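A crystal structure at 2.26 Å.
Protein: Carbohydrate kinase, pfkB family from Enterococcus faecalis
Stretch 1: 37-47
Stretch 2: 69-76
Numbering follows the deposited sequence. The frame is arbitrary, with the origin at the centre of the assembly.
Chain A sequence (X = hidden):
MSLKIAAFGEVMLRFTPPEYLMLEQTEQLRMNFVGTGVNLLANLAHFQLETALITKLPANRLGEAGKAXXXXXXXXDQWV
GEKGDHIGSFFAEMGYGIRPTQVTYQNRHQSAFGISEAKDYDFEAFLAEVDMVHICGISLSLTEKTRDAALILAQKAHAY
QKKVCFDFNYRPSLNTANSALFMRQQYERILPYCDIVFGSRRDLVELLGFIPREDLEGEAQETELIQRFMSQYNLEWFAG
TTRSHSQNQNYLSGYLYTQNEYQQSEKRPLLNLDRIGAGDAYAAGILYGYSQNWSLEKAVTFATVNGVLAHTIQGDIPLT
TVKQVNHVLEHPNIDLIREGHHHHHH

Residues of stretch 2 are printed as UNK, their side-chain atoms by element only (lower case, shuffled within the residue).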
# COMPACT_ATOMS: atom_id res chain seq x y z
N GLY A 37 -26.28 11.86 -6.56
CA GLY A 37 -26.02 13.01 -7.41
C GLY A 37 -24.60 13.07 -7.96
O GLY A 37 -24.38 13.51 -9.09
N VAL A 38 -23.64 12.62 -7.17
CA VAL A 38 -22.24 12.62 -7.60
C VAL A 38 -22.04 11.58 -8.70
O VAL A 38 -21.47 11.88 -9.75
CB VAL A 38 -21.29 12.32 -6.42
CG1 VAL A 38 -19.83 12.39 -6.87
CG2 VAL A 38 -21.54 13.33 -5.31
N ASN A 39 -22.54 10.37 -8.46
CA ASN A 39 -22.40 9.28 -9.43
C ASN A 39 -23.04 9.65 -10.75
O ASN A 39 -22.47 9.43 -11.83
CB ASN A 39 -23.04 7.98 -8.91
CG ASN A 39 -22.54 7.58 -7.54
OD1 ASN A 39 -21.47 8.03 -7.10
ND2 ASN A 39 -23.29 6.73 -6.86
N LEU A 40 -24.25 10.19 -10.67
CA LEU A 40 -24.99 10.58 -11.86
C LEU A 40 -24.26 11.65 -12.66
O LEU A 40 -23.95 11.44 -13.84
CB LEU A 40 -26.37 11.11 -11.46
CG LEU A 40 -27.26 11.52 -12.64
CD1 LEU A 40 -27.52 10.30 -13.52
CD2 LEU A 40 -28.57 12.11 -12.15
N LEU A 41 -23.98 12.78 -12.03
CA LEU A 41 -23.31 13.88 -12.71
C LEU A 41 -21.90 13.52 -13.20
O LEU A 41 -21.47 13.98 -14.27
CB LEU A 41 -23.24 15.11 -11.80
CG LEU A 41 -24.59 15.67 -11.32
CD1 LEU A 41 -24.35 16.97 -10.58
CD2 LEU A 41 -25.52 15.88 -12.51
N ALA A 42 -21.19 12.69 -12.43
CA ALA A 42 -19.84 12.28 -12.81
C ALA A 42 -19.88 11.52 -14.13
O ALA A 42 -19.08 11.79 -15.03
CB ALA A 42 -19.23 11.39 -11.72
N ASN A 43 -20.81 10.58 -14.25
CA ASN A 43 -20.92 9.80 -15.47
C ASN A 43 -21.35 10.69 -16.64
O ASN A 43 -20.80 10.58 -17.74
CB ASN A 43 -21.94 8.66 -15.29
CG ASN A 43 -21.74 7.55 -16.30
OD1 ASN A 43 -20.99 7.71 -17.28
ND2 ASN A 43 -22.40 6.42 -16.08
N LEU A 44 -22.32 11.56 -16.41
CA LEU A 44 -22.80 12.48 -17.45
C LEU A 44 -21.67 13.43 -17.89
O LEU A 44 -21.56 13.78 -19.06
CB LEU A 44 -24.01 13.27 -16.95
CG LEU A 44 -25.29 12.44 -16.75
CD1 LEU A 44 -26.39 13.30 -16.14
CD2 LEU A 44 -25.73 11.86 -18.09
N ALA A 45 -20.83 13.85 -16.94
CA ALA A 45 -19.72 14.74 -17.29
C ALA A 45 -18.74 13.95 -18.16
O ALA A 45 -18.13 14.49 -19.09
CB ALA A 45 -19.02 15.24 -16.02
N HIS A 46 -18.59 12.66 -17.87
CA HIS A 46 -17.70 11.82 -18.66
C HIS A 46 -18.30 11.57 -20.04
O HIS A 46 -17.60 11.19 -20.97
CB HIS A 46 -17.42 10.50 -17.95
CG HIS A 46 -16.26 10.56 -17.01
ND1 HIS A 46 -16.26 11.36 -15.88
CD2 HIS A 46 -15.03 10.00 -17.06
CE1 HIS A 46 -15.09 11.28 -15.29
NE2 HIS A 46 -14.32 10.46 -15.99
N PHE A 47 -19.61 11.79 -20.15
CA PHE A 47 -20.30 11.63 -21.42
C PHE A 47 -20.24 12.98 -22.14
O PHE A 47 -20.85 13.17 -23.19
CB PHE A 47 -21.76 11.20 -21.22
CG PHE A 47 -21.93 9.75 -20.84
CD1 PHE A 47 -20.98 8.79 -21.21
CD2 PHE A 47 -23.08 9.33 -20.17
CE1 PHE A 47 -21.18 7.44 -20.91
CE2 PHE A 47 -23.28 7.98 -19.87
CZ PHE A 47 -22.32 7.03 -20.25
N UNK A 69 -12.75 16.73 -5.36
CA UNK A 69 -13.16 15.47 -5.96
C UNK A 69 -14.26 15.69 -7.01
O UNK A 69 -14.27 15.05 -8.05
c UNK A 69 -13.66 14.50 -4.89
N UNK A 70 -15.18 16.60 -6.71
CA UNK A 70 -16.25 16.90 -7.66
C UNK A 70 -15.66 17.45 -8.95
O UNK A 70 -16.03 17.02 -10.04
c UNK A 70 -18.88 18.68 -5.36
c UNK A 70 -17.22 17.92 -7.05
c UNK A 70 -18.97 16.34 -6.21
c UNK A 70 -18.06 17.49 -5.84
N UNK A 71 -14.73 18.39 -8.83
CA UNK A 71 -14.09 18.97 -10.00
C UNK A 71 -13.31 17.91 -10.79
O UNK A 71 -13.41 17.84 -12.01
n UNK A 71 -10.50 22.06 -6.04
n UNK A 71 -11.69 22.19 -8.01
n UNK A 71 -12.63 22.90 -6.03
c UNK A 71 -13.83 21.30 -8.92
c UNK A 71 -12.87 22.49 -8.81
c UNK A 71 -11.60 22.39 -6.69
c UNK A 71 -13.15 20.11 -9.59
N UNK A 72 -12.54 17.08 -10.08
CA UNK A 72 -11.77 16.02 -10.72
C UNK A 72 -12.66 15.16 -11.60
O UNK A 72 -12.27 14.76 -12.70
c UNK A 72 -9.71 13.06 -9.25
c UNK A 72 -10.36 13.96 -10.27
n UNK A 72 -8.22 11.06 -9.01
c UNK A 72 -11.10 15.13 -9.66
c UNK A 72 -8.90 11.97 -9.96
N UNK A 73 -13.86 14.86 -11.10
CA UNK A 73 -14.83 14.05 -11.83
C UNK A 73 -15.43 14.80 -13.02
O UNK A 73 -16.11 14.20 -13.85
c UNK A 73 -15.20 11.28 -10.42
c UNK A 73 -16.57 12.54 -8.69
c UNK A 73 -15.95 13.61 -10.88
c UNK A 73 -15.50 12.64 -9.79
N UNK A 74 -15.19 16.11 -13.09
CA UNK A 74 -15.71 16.90 -14.18
C UNK A 74 -16.98 17.65 -13.83
O UNK A 74 -17.60 18.26 -14.69
N UNK A 75 -17.37 17.60 -12.56
CA UNK A 75 -18.58 18.28 -12.10
C UNK A 75 -18.23 19.67 -11.58
O UNK A 75 -17.27 19.84 -10.82
c UNK A 75 -20.59 18.15 -10.58
c UNK A 75 -19.92 15.19 -10.14
c UNK A 75 -19.25 17.51 -10.93
c UNK A 75 -19.49 16.05 -11.32
N UNK A 76 -19.01 20.67 -11.99
CA UNK A 76 -18.78 22.03 -11.52
C UNK A 76 -19.17 22.09 -10.05
O UNK A 76 -20.19 21.52 -9.65
o UNK A 76 -19.58 24.31 -11.72
c UNK A 76 -19.65 23.02 -12.31

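Position 69 has a single side-chain carbon, set sideways to the helix of stretch 1 and clear of it. One carbon and nothing beyond it is alanine, so this is Ala 69, whose part here is backbone: its O accepts from the N of position 73 at 3.1 Å.

Position 70 carries four carbons, forked at the second. The CA-to-CB bond points sideways, yet the end of the chain comes nearer, and one tip lies 4.1 Å from Val 38 CG2. A fork at the second carbon means leucine. Leu 70, with chi1 m and chi2 t, meets Val 38 through CD2.

Position 71 runs through three carbons to a nitrogen, then a carbon bearing two more nitrogens: a guanidinium group. This is Arg 71. It is out of reach of stretch 1; NE and NH2 are hydrogen-bonded elsewhere in the structure, and NH1 to a residue flanking one of the stretches.

Position 72 holds four carbons in a row ending in nitrogen, which is lysine. Lys 72 is fully extended, every chi t, and its NZ finds its hydrogen bond elsewhere in the structure.

Position 73 again shows four carbons forked at the second. One tip packs 3.7 Å from Val 38 CG1, and its CB sits 4.0 Å from Ala 42 CB. It is Leu 73, and the tip is CD1. Of the residues in stretch 2, it has the largest area covered by stretch 1. Its backbone O also lies at the edge of the His 46 ring, 3.4 Å from His 46 CE1.

Position 74 has no side-chain atoms, so it is glycine. Two reasons for that converge. Phi is +98°, where a CB would jam against the carbonyl O of the residue before; and an ideal CB would point toward stretch 1 and stand only 3.2 Å from Ala 45 CB. Gly 74 closes a Schellman motif, with Gly 74 N bonded to Arg 71 O at 2.7 Å and the N of position 75 to Leu 70 O at 2.9 Å.

Position 75 has four carbons, forked at the first, with one arm two carbons long: isoleucine. The CA-to-CB bond of Ile 75 points toward stretch 1, and the end of its long arm, CD1, reaches 3.7 Å from Leu 41 CB and 3.6 Å from Ala 42 N.

Position 76 is one carbon and one oxygen, serine. Ser 76 is out of reach of stretch 1, its OG hydrogen-bonded to a residue flanking one of the stretches.

The contact works by shape, with no hydrogen bond crossing it. Small residues on the first helix make room: Ala 42 and Ala 45 let the backbone approach, with CA atoms 5.4 Å apart at Ala 42 and Leu 73 and 5.5 Å at Ala 45 and Gly 74. The glycine turn then carries Ile 75 back against the helix, so that it and Leu 73 both meet Val 38 and Ala 42. His 46 ties itself to its own helix, ND1 donating to Ala 42 O at 3.0 Å.

Stretch 2 (69-76) ALRKLGIS
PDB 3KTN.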